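Long-range contacts in Myo-inositol phosphohydrolase (Mitsuokella multacida, PDB 4WU3), which probably removes phosphate groups from myo-inositol hexakisphosphate, as a phytase of the protein-tyrosine-phosphatase-like family, and binds inositol-(1,3,4,5)-tetrakisphosphate: residues K47-D56 and G131-N139; R147-E158 and D594-M602. The protein carries 2 engineered substitutions. One frame throughout, in Å; residues are numbered along the deposited sequence.

Contact 1 of 2, residues K47-D56 and G131-N139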
loop_
_atom_site.group_PDB
_atom_site.type_symbol
_atom_site.label_atom_id
_atom_site.label_comp_id
_atom_site.label_asym_id
_atom_site.label_seq_id
_atom_site.Cartn_x
_atom_site.Cartn_y
_atom_site.Cartn_z
ATOM N N LYS A 47 2.073 -18.372 15.138
ATOM C CA LYS A 47 2.380 -17.194 14.350
ATOM C C LYS A 47 3.269 -17.578 13.169
ATOM O O LYS A 47 3.162 -17.005 12.093
ATOM C CB LYS A 47 3.062 -16.105 15.191
ATOM C CG LYS A 47 3.055 -14.750 14.491
ATOM C CD LYS A 47 4.252 -13.869 14.828
ATOM C CE LYS A 47 4.479 -12.842 13.724
ATOM N NZ LYS A 47 5.189 -11.619 14.195
ATOM N N LEU A 48 4.158 -18.541 13.375
ATOM C CA LEU A 48 5.061 -18.970 12.317
ATOM C C LEU A 48 5.006 -20.478 12.202
ATOM O O LEU A 48 5.493 -21.188 13.079
ATOM C CB LEU A 48 6.495 -18.521 12.615
ATOM C CG LEU A 48 7.491 -18.680 11.461
ATOM C CD1 LEU A 48 7.174 -17.701 10.345
ATOM C CD2 LEU A 48 8.911 -18.465 11.950
ATOM N N ALA A 49 4.412 -20.970 11.120
ATOM C CA ALA A 49 4.171 -22.402 10.999
ATOM C C ALA A 49 4.996 -23.036 9.894
ATOM O O ALA A 49 5.047 -22.536 8.769
ATOM C CB ALA A 49 2.696 -22.663 10.775
ATOM N N LEU A 50 5.652 -24.145 10.218
ATOM C CA LEU A 50 6.392 -24.885 9.212
ATOM C C LEU A 50 5.363 -25.674 8.456
ATOM O O LEU A 50 4.621 -26.436 9.058
ATOM C CB LEU A 50 7.425 -25.812 9.848
ATOM C CG LEU A 50 8.218 -26.733 8.905
ATOM C CD1 LEU A 50 8.915 -25.946 7.805
ATOM C CD2 LEU A 50 9.243 -27.545 9.682
ATOM N N LYS A 51 5.301 -25.487 7.141
ATOM C CA LYS A 51 4.319 -26.202 6.345
ATOM C C LYS A 51 4.879 -26.672 5.015
ATOM O O LYS A 51 5.957 -26.253 4.584
ATOM C CB LYS A 51 3.067 -25.350 6.127
ATOM C CG LYS A 51 3.323 -24.027 5.432
ATOM C CD LYS A 51 3.322 -24.153 3.921
ATOM C CE LYS A 51 2.986 -22.800 3.302
ATOM N NZ LYS A 51 3.071 -22.800 1.822
ATOM N N ILE A 52 4.117 -27.555 4.380
ATOM C CA ILE A 52 4.485 -28.150 3.113
ATOM C C ILE A 52 4.131 -27.213 1.954
ATOM O O ILE A 52 2.997 -26.768 1.834
ATOM C CB ILE A 52 3.783 -29.516 2.955
ATOM C CG1 ILE A 52 4.314 -30.503 4.004
ATOM C CG2 ILE A 52 3.970 -30.083 1.557
ATOM C CD1 ILE A 52 3.527 -31.794 4.112
ATOM N N ASP A 53 5.121 -26.900 1.120
ATOM C CA ASP A 53 4.911 -26.082 -0.065
ATOM C C ASP A 53 4.538 -26.982 -1.241
ATOM O O ASP A 53 3.525 -26.766 -1.915
ATOM C CB ASP A 53 6.194 -25.314 -0.428
ATOM C CG ASP A 53 6.556 -24.221 0.571
ATOM O OD1 ASP A 53 5.670 -23.707 1.278
ATOM O OD2 ASP A 53 7.752 -23.863 0.628
ATOM N N ARG A 54 5.391 -27.980 -1.491
ATOM C CA ARG A 54 5.205 -28.929 -2.586
ATOM C C ARG A 54 5.540 -30.354 -2.147
ATOM O O ARG A 54 6.674 -30.651 -1.772
ATOM C CB ARG A 54 6.102 -28.577 -3.778
ATOM C CG ARG A 54 5.964 -27.152 -4.306
ATOM C CD ARG A 54 4.571 -26.881 -4.827
ATOM N NE ARG A 54 4.322 -27.644 -6.040
ATOM C CZ ARG A 54 3.171 -27.655 -6.696
ATOM N NH1 ARG A 54 2.147 -26.939 -6.271
ATOM N NH2 ARG A 54 3.053 -28.379 -7.794
ATOM N N ALA A 55 4.539 -31.225 -2.203
ATOM C CA ALA A 55 4.745 -32.648 -2.023
ATOM C C ALA A 55 5.612 -33.110 -3.174
ATOM O O ALA A 55 5.535 -32.553 -4.263
ATOM C CB ALA A 55 3.407 -33.387 -2.022
ATOM N N ASP A 56 6.434 -34.124 -2.944
ATOM C CA ASP A 56 7.397 -34.561 -3.947
ATOM C C ASP A 56 6.770 -35.494 -4.976
ATOM O O ASP A 56 6.555 -36.672 -4.708
ATOM C CB ASP A 56 8.586 -35.257 -3.294
ATOM C CG ASP A 56 9.823 -35.187 -4.147
ATOM O OD1 ASP A 56 9.796 -34.461 -5.172
ATOM O OD2 ASP A 56 10.824 -35.841 -3.801
ATOM N N GLY A 131 13.014 -34.531 -0.800
ATOM C CA GLY A 131 12.553 -33.788 -1.966
ATOM C C GLY A 131 11.354 -32.873 -1.724
ATOM O O GLY A 131 10.956 -32.127 -2.611
ATOM N N THR A 132 10.775 -32.932 -0.527
ATOM C CA THR A 132 9.588 -32.155 -0.213
ATOM C C THR A 132 9.950 -30.704 0.112
ATOM O O THR A 132 10.861 -30.441 0.905
ATOM C CB THR A 132 8.839 -32.725 1.005
ATOM O OG1 THR A 132 8.547 -34.119 0.806
ATOM C CG2 THR A 132 7.542 -31.945 1.229
ATOM N N ALA A 133 9.241 -29.764 -0.505
ATOM C CA ALA A 133 9.499 -28.355 -0.249
ATOM C C ALA A 133 8.659 -27.888 0.912
ATOM O O ALA A 133 7.449 -28.104 0.953
ATOM C CB ALA A 133 9.216 -27.507 -1.478
ATOM N N VAL A 134 9.323 -27.232 1.854
ATOM C CA VAL A 134 8.659 -26.685 3.031
ATOM C C VAL A 134 9.049 -25.229 3.232
ATOM O O VAL A 134 10.073 -24.770 2.722
ATOM C CB VAL A 134 9.053 -27.471 4.287
ATOM C CG1 VAL A 134 8.734 -28.941 4.098
ATOM C CG2 VAL A 134 10.530 -27.269 4.585
ATOM N N SER A 135 8.237 -24.501 3.984
ATOM C CA SER A 135 8.543 -23.103 4.269
ATOM C C SER A 135 7.922 -22.692 5.583
ATOM O O SER A 135 7.028 -23.350 6.075
ATOM C CB SER A 135 8.030 -22.186 3.146
ATOM O OG SER A 135 6.614 -22.129 3.138
ATOM N N TRP A 136 8.411 -21.592 6.137
ATOM C CA TRP A 136 7.869 -21.043 7.357
ATOM C C TRP A 136 6.846 -19.968 7.021
ATOM O O TRP A 136 7.173 -18.904 6.477
ATOM C CB TRP A 136 8.998 -20.511 8.254
ATOM C CG TRP A 136 9.695 -21.613 8.954
ATOM C CD1 TRP A 136 9.449 -22.067 10.218
ATOM C CD2 TRP A 136 10.728 -22.446 8.422
ATOM N NE1 TRP A 136 10.280 -23.122 10.510
ATOM C CE2 TRP A 136 11.070 -23.374 9.420
ATOM C CE3 TRP A 136 11.401 -22.491 7.199
ATOM C CZ2 TRP A 136 12.057 -24.330 9.237
ATOM C CZ3 TRP A 136 12.373 -23.444 7.016
ATOM C CH2 TRP A 136 12.697 -24.351 8.034
ATOM N N PHE A 137 5.594 -20.270 7.345
ATOM C CA PHE A 137 4.484 -19.418 6.960
ATOM C C PHE A 137 3.894 -18.627 8.130
ATOM O O PHE A 137 3.559 -19.185 9.170
ATOM C CB PHE A 137 3.392 -20.271 6.315
ATOM C CG PHE A 137 2.194 -19.488 5.879
ATOM C CD1 PHE A 137 2.132 -18.930 4.629
ATOM C CD2 PHE A 137 1.129 -19.316 6.732
ATOM C CE1 PHE A 137 1.019 -18.205 4.234
ATOM C CE2 PHE A 137 0.021 -18.597 6.344
ATOM C CZ PHE A 137 -0.035 -18.036 5.098
ATOM N N ALA A 138 3.785 -17.320 7.938
ATOM C CA ALA A 138 2.980 -16.456 8.797
ATOM C C ALA A 138 1.835 -15.869 7.960
ATOM O O ALA A 138 1.835 -15.985 6.730
ATOM C CB ALA A 138 3.837 -15.335 9.372
ATOM N N ASN A 139 0.874 -15.222 8.614
ATOM C CA ASN A 139 -0.254 -14.620 7.899
ATOM C C ASN A 139 0.208 -13.765 6.730
ATOM O O ASN A 139 1.192 -13.043 6.843
ATOM C CB ASN A 139 -1.114 -13.772 8.838
ATOM C CG ASN A 139 -1.889 -14.611 9.838
ATOM O OD1 ASN A 139 -2.273 -15.756 9.557
ATOM N ND2 ASN A 139 -2.120 -14.045 11.023
HETATM O O HOH W 1 1.202 -14.987 11.616
HETATM O O HOH W 2 6.358 -35.380 0.024
#

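Contact 2 of 2, residues R147-E158 and D594-M602. With 4IP (inositol-(1,3,4,5)-tetrakisphosphate), chain F.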
loop_
_atom_site.group_PDB
_atom_site.type_symbol
_atom_site.label_atom_id
_atom_site.label_comp_id
_atom_site.label_asym_id
_atom_site.label_seq_id
_atom_site.Cartn_x
_atom_site.Cartn_y
_atom_site.Cartn_z
ATOM N N ARG A 147 12.418 -7.769 6.970
ATOM C CA ARG A 147 13.807 -8.158 7.062
ATOM C C ARG A 147 14.600 -7.954 5.775
ATOM O O ARG A 147 14.091 -8.127 4.669
ATOM C CB ARG A 147 13.894 -9.614 7.480
ATOM C CG ARG A 147 13.536 -9.828 8.927
ATOM C CD ARG A 147 13.365 -11.298 9.263
ATOM N NE ARG A 147 13.142 -11.438 10.691
ATOM C CZ ARG A 147 12.430 -12.407 11.251
ATOM N NH1 ARG A 147 11.852 -13.342 10.510
ATOM N NH2 ARG A 147 12.287 -12.431 12.561
ATOM N N THR A 148 15.865 -7.593 5.950
ATOM C CA THR A 148 16.808 -7.509 4.861
ATOM C C THR A 148 17.425 -8.888 4.534
ATOM O O THR A 148 17.429 -9.808 5.354
ATOM C CB THR A 148 17.961 -6.573 5.237
ATOM O OG1 THR A 148 18.749 -7.196 6.257
ATOM C CG2 THR A 148 17.448 -5.228 5.744
ATOM N N GLU A 149 17.978 -8.996 3.335
ATOM C CA GLU A 149 18.639 -10.202 2.879
ATOM C C GLU A 149 19.672 -10.735 3.882
ATOM O O GLU A 149 19.770 -11.940 4.075
ATOM C CB GLU A 149 19.313 -9.913 1.540
ATOM C CG GLU A 149 19.962 -11.110 0.877
ATOM C CD GLU A 149 20.826 -10.714 -0.305
ATOM O OE1 GLU A 149 20.366 -9.904 -1.140
ATOM O OE2 GLU A 149 21.966 -11.215 -0.400
ATOM N N ASP A 150 20.449 -9.858 4.517
ATOM C CA ASP A 150 21.538 -10.340 5.371
ATOM C C ASP A 150 21.063 -10.839 6.735
ATOM O O ASP A 150 21.830 -11.432 7.486
ATOM C CB ASP A 150 22.670 -9.313 5.535
ATOM C CG ASP A 150 22.177 -7.920 5.752
ATOM O OD1 ASP A 150 21.235 -7.763 6.542
ATOM O OD2 ASP A 150 22.752 -6.980 5.155
ATOM N N ILE A 151 19.806 -10.600 7.058
ATOM C CA ILE A 151 19.196 -11.273 8.187
ATOM C C ILE A 151 18.509 -12.561 7.706
ATOM O O ILE A 151 18.629 -13.617 8.337
ATOM C CB ILE A 151 18.183 -10.357 8.888
ATOM C CG1 ILE A 151 18.910 -9.271 9.679
ATOM C CG2 ILE A 151 17.304 -11.154 9.827
ATOM C CD1 ILE A 151 19.723 -9.820 10.832
ATOM N N ILE A 152 17.817 -12.474 6.566
ATOM C CA ILE A 152 16.987 -13.587 6.079
ATOM C C ILE A 152 17.793 -14.841 5.723
ATOM O O ILE A 152 17.421 -15.945 6.108
ATOM C CB ILE A 152 16.139 -13.164 4.862
ATOM C CG1 ILE A 152 15.042 -12.201 5.310
ATOM C CG2 ILE A 152 15.535 -14.379 4.171
ATOM C CD1 ILE A 152 14.351 -11.490 4.173
ATOM N N ILE A 153 18.892 -14.677 4.996
ATOM C CA ILE A 153 19.676 -15.833 4.541
ATOM C C ILE A 153 20.214 -16.677 5.709
ATOM O O ILE A 153 19.987 -17.894 5.755
ATOM C CB ILE A 153 20.831 -15.408 3.609
ATOM C CG1 ILE A 153 20.281 -14.734 2.340
ATOM C CG2 ILE A 153 21.703 -16.602 3.229
ATOM C CD1 ILE A 153 19.244 -15.547 1.601
ATOM N N PRO A 154 20.935 -16.049 6.655
ATOM C CA PRO A 154 21.414 -16.834 7.807
ATOM C C PRO A 154 20.297 -17.320 8.739
ATOM O O PRO A 154 20.431 -18.361 9.359
ATOM C CB PRO A 154 22.354 -15.862 8.546
ATOM C CG PRO A 154 22.028 -14.499 8.017
ATOM C CD PRO A 154 21.520 -14.695 6.618
ATOM N N LEU A 155 19.204 -16.575 8.836
ATOM C CA LEU A 155 18.066 -17.004 9.633
ATOM C C LEU A 155 17.455 -18.293 9.073
ATOM O O LEU A 155 17.190 -19.255 9.812
ATOM C CB LEU A 155 17.010 -15.898 9.711
ATOM C CG LEU A 155 15.757 -16.281 10.505
ATOM C CD1 LEU A 155 16.120 -16.744 11.917
ATOM C CD2 LEU A 155 14.776 -15.119 10.559
ATOM N N GLU A 156 17.238 -18.299 7.762
ATOM C CA GLU A 156 16.746 -19.478 7.033
ATOM C C GLU A 156 17.643 -20.715 7.221
ATOM O O GLU A 156 17.143 -21.814 7.428
ATOM C CB GLU A 156 16.637 -19.123 5.543
ATOM C CG GLU A 156 16.173 -20.221 4.598
ATOM C CD GLU A 156 16.004 -19.699 3.165
ATOM O OE1 GLU A 156 17.021 -19.464 2.457
ATOM O OE2 GLU A 156 14.838 -19.508 2.744
ATOM N N LYS A 157 18.960 -20.545 7.137
ATOM C CA LYS A 157 19.876 -21.660 7.369
ATOM C C LYS A 157 19.717 -22.223 8.785
ATOM O O LYS A 157 19.696 -23.453 8.983
ATOM C CB LYS A 157 21.327 -21.239 7.108
ATOM C CG LYS A 157 21.619 -21.059 5.622
ATOM C CD LYS A 157 22.967 -20.411 5.324
ATOM C CE LYS A 157 23.117 -20.169 3.823
ATOM N NZ LYS A 157 24.372 -19.438 3.483
ATOM N N GLU A 158 19.585 -21.318 9.756
ATOM C CA GLU A 158 19.384 -21.691 11.156
ATOM C C GLU A 158 18.070 -22.437 11.372
ATOM O O GLU A 158 18.023 -23.455 12.068
ATOM C CB GLU A 158 19.398 -20.438 12.045
ATOM C CG GLU A 158 18.966 -20.705 13.476
ATOM C CD GLU A 158 18.916 -19.453 14.316
ATOM O OE1 GLU A 158 18.671 -18.369 13.754
ATOM O OE2 GLU A 158 19.137 -19.555 15.541
ATOM N N ASP A 594 16.038 -8.833 15.769
ATOM C CA ASP A 594 16.773 -9.730 14.878
ATOM C C ASP A 594 18.283 -9.621 15.057
ATOM O O ASP A 594 19.004 -10.600 14.865
ATOM C CB ASP A 594 16.418 -9.436 13.411
ATOM C CG ASP A 594 14.970 -9.786 13.069
ATOM O OD1 ASP A 594 14.379 -10.661 13.751
ATOM O OD2 ASP A 594 14.424 -9.188 12.109
ATOM N N TYR A 595 18.762 -8.425 15.398
ATOM C CA TYR A 595 20.215 -8.184 15.538
ATOM C C TYR A 595 20.768 -8.701 16.869
ATOM O O TYR A 595 21.887 -9.220 16.912
ATOM C CB TYR A 595 20.562 -6.708 15.306
ATOM C CG TYR A 595 20.198 -6.248 13.907
ATOM C CD1 TYR A 595 21.032 -6.505 12.824
ATOM C CD2 TYR A 595 19.000 -5.599 13.667
ATOM C CE1 TYR A 595 20.688 -6.108 11.548
ATOM C CE2 TYR A 595 18.645 -5.197 12.395
ATOM C CZ TYR A 595 19.486 -5.447 11.338
ATOM O OH TYR A 595 19.100 -5.040 10.079
ATOM N N TYR A 596 19.987 -8.582 17.939
ATOM C CA TYR A 596 20.300 -9.263 19.195
ATOM C C TYR A 596 20.313 -10.774 18.995
ATOM O O TYR A 596 21.179 -11.473 19.512
ATOM C CB TYR A 596 19.254 -8.952 20.258
ATOM C CG TYR A 596 19.311 -7.562 20.844
ATOM C CD1 TYR A 596 20.523 -6.966 21.168
ATOM C CD2 TYR A 596 18.142 -6.864 21.130
ATOM C CE1 TYR A 596 20.569 -5.698 21.731
ATOM C CE2 TYR A 596 18.179 -5.594 21.692
ATOM C CZ TYR A 596 19.393 -5.014 21.987
ATOM O OH TYR A 596 19.430 -3.753 22.554
ATOM N N HIS A 597 19.341 -11.281 18.245
ATOM C CA HIS A 597 19.259 -12.716 18.024
ATOM C C HIS A 597 20.488 -13.202 17.278
ATOM O O HIS A 597 21.050 -14.248 17.586
ATOM C CB HIS A 597 18.019 -13.080 17.221
ATOM C CG HIS A 597 18.051 -14.477 16.693
ATOM N ND1 HIS A 597 17.847 -15.581 17.494
ATOM C CD2 HIS A 597 18.295 -14.954 15.451
ATOM C CE1 HIS A 597 17.948 -16.678 16.766
ATOM N NE2 HIS A 597 18.219 -16.325 15.523
ATOM N N GLN A 598 20.888 -12.436 16.276
ATOM C CA GLN A 598 22.051 -12.772 15.489
ATOM C C GLN A 598 23.297 -12.778 16.393
ATOM O O GLN A 598 24.185 -13.617 16.238
ATOM C CB GLN A 598 22.173 -11.771 14.341
ATOM C CG GLN A 598 23.419 -11.871 13.489
ATOM C CD GLN A 598 23.284 -11.049 12.227
ATOM O OE1 GLN A 598 22.952 -9.864 12.273
ATOM N NE2 GLN A 598 23.529 -11.679 11.081
ATOM N N LYS A 599 23.358 -11.865 17.352
ATOM C CA LYS A 599 24.500 -11.851 18.259
ATOM C C LYS A 599 24.495 -13.075 19.159
ATOM O O LYS A 599 25.522 -13.712 19.372
ATOM C CB LYS A 599 24.514 -10.591 19.121
ATOM C CG LYS A 599 24.933 -9.327 18.393
ATOM C CD LYS A 599 24.859 -8.157 19.357
ATOM C CE LYS A 599 25.280 -6.853 18.726
ATOM N NZ LYS A 599 24.964 -5.747 19.669
ATOM N N ALA A 600 23.328 -13.400 19.694
ATOM C CA ALA A 600 23.210 -14.540 20.563
ATOM C C ALA A 600 23.683 -15.790 19.840
ATOM O O ALA A 600 24.397 -16.604 20.396
ATOM C CB ALA A 600 21.769 -14.696 21.012
ATOM N N HIS A 601 23.288 -15.923 18.584
ATOM C CA HIS A 601 23.616 -17.090 17.783
ATOM C C HIS A 601 25.108 -17.128 17.465
ATOM O O HIS A 601 25.767 -18.153 17.668
ATOM C CB HIS A 601 22.818 -17.025 16.483
ATOM C CG HIS A 601 22.840 -18.286 15.684
ATOM N ND1 HIS A 601 23.424 -18.369 14.441
ATOM C CD2 HIS A 601 22.323 -19.510 15.935
ATOM C CE1 HIS A 601 23.278 -19.591 13.966
ATOM N NE2 HIS A 601 22.614 -20.303 14.855
ATOM N N MET A 602 25.637 -16.008 16.974
ATOM C CA MET A 602 26.994 -15.967 16.461
ATOM C C MET A 602 28.054 -16.018 17.554
ATOM O O MET A 602 29.160 -16.497 17.300
ATOM C CB MET A 602 27.209 -14.727 15.583
ATOM C CG MET A 602 26.408 -14.725 14.283
ATOM S SD MET A 602 26.724 -16.144 13.211
ATOM C CE MET A 602 28.367 -15.785 12.619
HETATM C C1 4IP F . 25.627 0.621 21.698
HETATM O O1 4IP F . 26.886 0.294 22.287
HETATM C C2 4IP F . 25.439 2.131 21.667
HETATM O O2 4IP F . 25.588 2.655 22.980
HETATM C C3 4IP F . 24.054 2.515 21.164
HETATM O O3 4IP F . 23.912 3.938 21.188
HETATM C C4 4IP F . 22.950 1.872 21.999
HETATM O O4 4IP F . 21.680 2.192 21.418
HETATM C C5 4IP F . 23.133 0.359 22.037
HETATM O O5 4IP F . 22.135 -0.245 22.863
HETATM C C6 4IP F . 24.525 -0.026 22.536
HETATM O O6 4IP F . 24.684 -1.446 22.518
HETATM P P1 4IP F . 28.262 0.290 21.456
HETATM O O1P 4IP F . 28.151 -0.909 20.556
HETATM O O2P 4IP F . 29.303 0.183 22.540
HETATM O O3P 4IP F . 28.279 1.622 20.750
HETATM P P3 4IP F . 23.529 4.738 19.840
HETATM O O4P 4IP F . 22.440 3.898 19.213
HETATM O O5P 4IP F . 24.824 4.784 19.062
HETATM O O6P 4IP F . 23.040 6.080 20.324
HETATM P P4 4IP F . 20.465 2.815 22.284
HETATM O O7P 4IP F . 21.082 3.960 23.050
HETATM O O8P 4IP F . 19.489 3.253 21.220
HETATM O O9P 4IP F . 20.007 1.651 23.142
HETATM P P5 4IP F . 21.501 -1.672 22.444
HETATM O OPF 4IP F . 21.581 -1.721 20.926
HETATM O OPG 4IP F . 20.095 -1.589 22.999
HETATM O OPH 4IP F . 22.389 -2.686 23.130
HETATM O O HOH W 3 16.446 -6.851 9.234
HETATM O O HOH W 4 20.739 -5.957 8.376
HETATM O O HOH W 5 24.146 -10.787 8.705
#

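Contact 1 of 2, residues K47-D56 and G131-N139
Leu-50 lays its CD1 methyl over one face of the Trp-136 indole, 3.8 Å from the centroid of the six-membered ring and 14° off the ring normal, which defines a CH-pi contact. The two side chains run alongside each other, pointing the same way, from a non-hydrogen-bonded antiparallel pair. Leu-48 CD1 packs on Trp-136 CB at 3.9 Å, while its CD2 approaches the indole obliquely. On the opposite face of the sheet, which carries Ala-49, Lys-51 and Phe-137, Lys-51 CE comes obliquely to the Phe-137 ring, and Lys-51 CG lies 3.9 Å from Phe-137 CB.

The polar centre is the Asp-53 carboxylate. Lys-51 CG stands between the backbone N and the carbonyl carbon (chi1 59°), and a bend at chi2 turns the chain past Ser-135 OG, bringing NZ within 2.8 Å of Asp-53 OD1 as a salt bridge. Ser-135 OG donates to the syn lone pair of that same Asp-53 OD1 at 2.6 Å. Two donors thus grip this buried oxygen, while OD2 is paired with Arg-122.

Paired backbone bonds join Ala-49 to Phe-137 and Lys-51 to Ser-135. Beyond Ile-52 the register slips by one residue: Asp-53 N at 2.6 Å and Arg-54 N at 3.2 Å both donate to Ala-133 O, from the same face of its carbonyl plane. This is a classic beta bulge, and Ala-133 N closes it by bonding to Arg-54 O.

Strand 132-137 lies between strands 49-54 and 126-129 in an antiparallel sheet. Leu-50 and Ile-52 also share backbone bonds with Tyr-172 of strand 168-175, whose Phe-174 meets Phe-137 edge-to-face and Lys-51 by cation-pi. At the bulge, Arg-54 forms a salt bridge with Glu-101 of helix 99-108.

Contact 2 of 2, residues R147-E158 and D594-M602
Arg-147 grips the Asp-594 carboxylate side-on with two nitrogens, one to each oxygen. NE reaches Asp-594 OD2 at 3.0 Å in a nearly straight bond; the oxygen lies in the guanidinium plane, but the donor stands above the carboxylate plane. NH2 meets Asp-594 OD1, also at 3.0 Å, on its syn side. The two flat groups are 52° apart, so the fork is twisted rather than coplanar.

At the far end of the contact, His-597 NE2 donates to the syn lone pair of Glu-158 OE1, 2.7 Å away, with ring and carboxylate nearly coplanar. Glu-158 is extended, its CG anti to N (chi1 170°), and this reach also carries its carboxylate over one face of the His-601 ring, with OE2 3.2 Å from His-601 CD2. Between these polar ends Ile-151 CD1 fills the middle, 3.9 Å from Tyr-595 CE1 and 3.5 Å from Gln-598 OE1. One water links Asp-150 O to Gln-598 NE2, and another joins Asp-150 OD1 to Tyr-595 OH.

In the second shell, Leu-155 CD2 rests on a face of the Arg-147 guanidinium, whose NH1 bonds to Asn-144. Thr-148 takes the N-cap position of helix 149-161. Replacing Arg-147 by an alanine would probably leave the Asp-594 carboxylate without its charged mate and uncover Leu-155 CD2.

The contact joins helix 149-161 to helix 593-613, more than 430 residues later in the chain. The axes of segments 149-158 and 594-602 cross at 46° and come no closer than 11.2 Å, so the helices meet through side chains and bridging waters. Because His-597 ND1 bonds to Glu-582 while NE2 faces Glu-158, two carboxylates would probably favour a protonated imidazole, in which case this end, like the Arg-147 end, might carry a charge pair.

Contacts 1 and 2 follow each other along the chain: strand 132-137 of contact 1 leads into helix 149-161 of contact 2. Their centres are about 19 Å apart, and their nearest atoms, about 5 Å apart, do not touch. His-126 offers an indirect tie, since the Ser-135 side chain of contact 1 touches this residue, whose backbone N bonds to Glu-156 on the contact 2 helix. The Phe-137 side chain of contact 1 stays about 10 Å from a bound inositol tetrakisphosphate, whereas segment 594-602 of contact 2 supplies Tyr-596 to the ligand pocket that also includes Ser-540 and Arg-546.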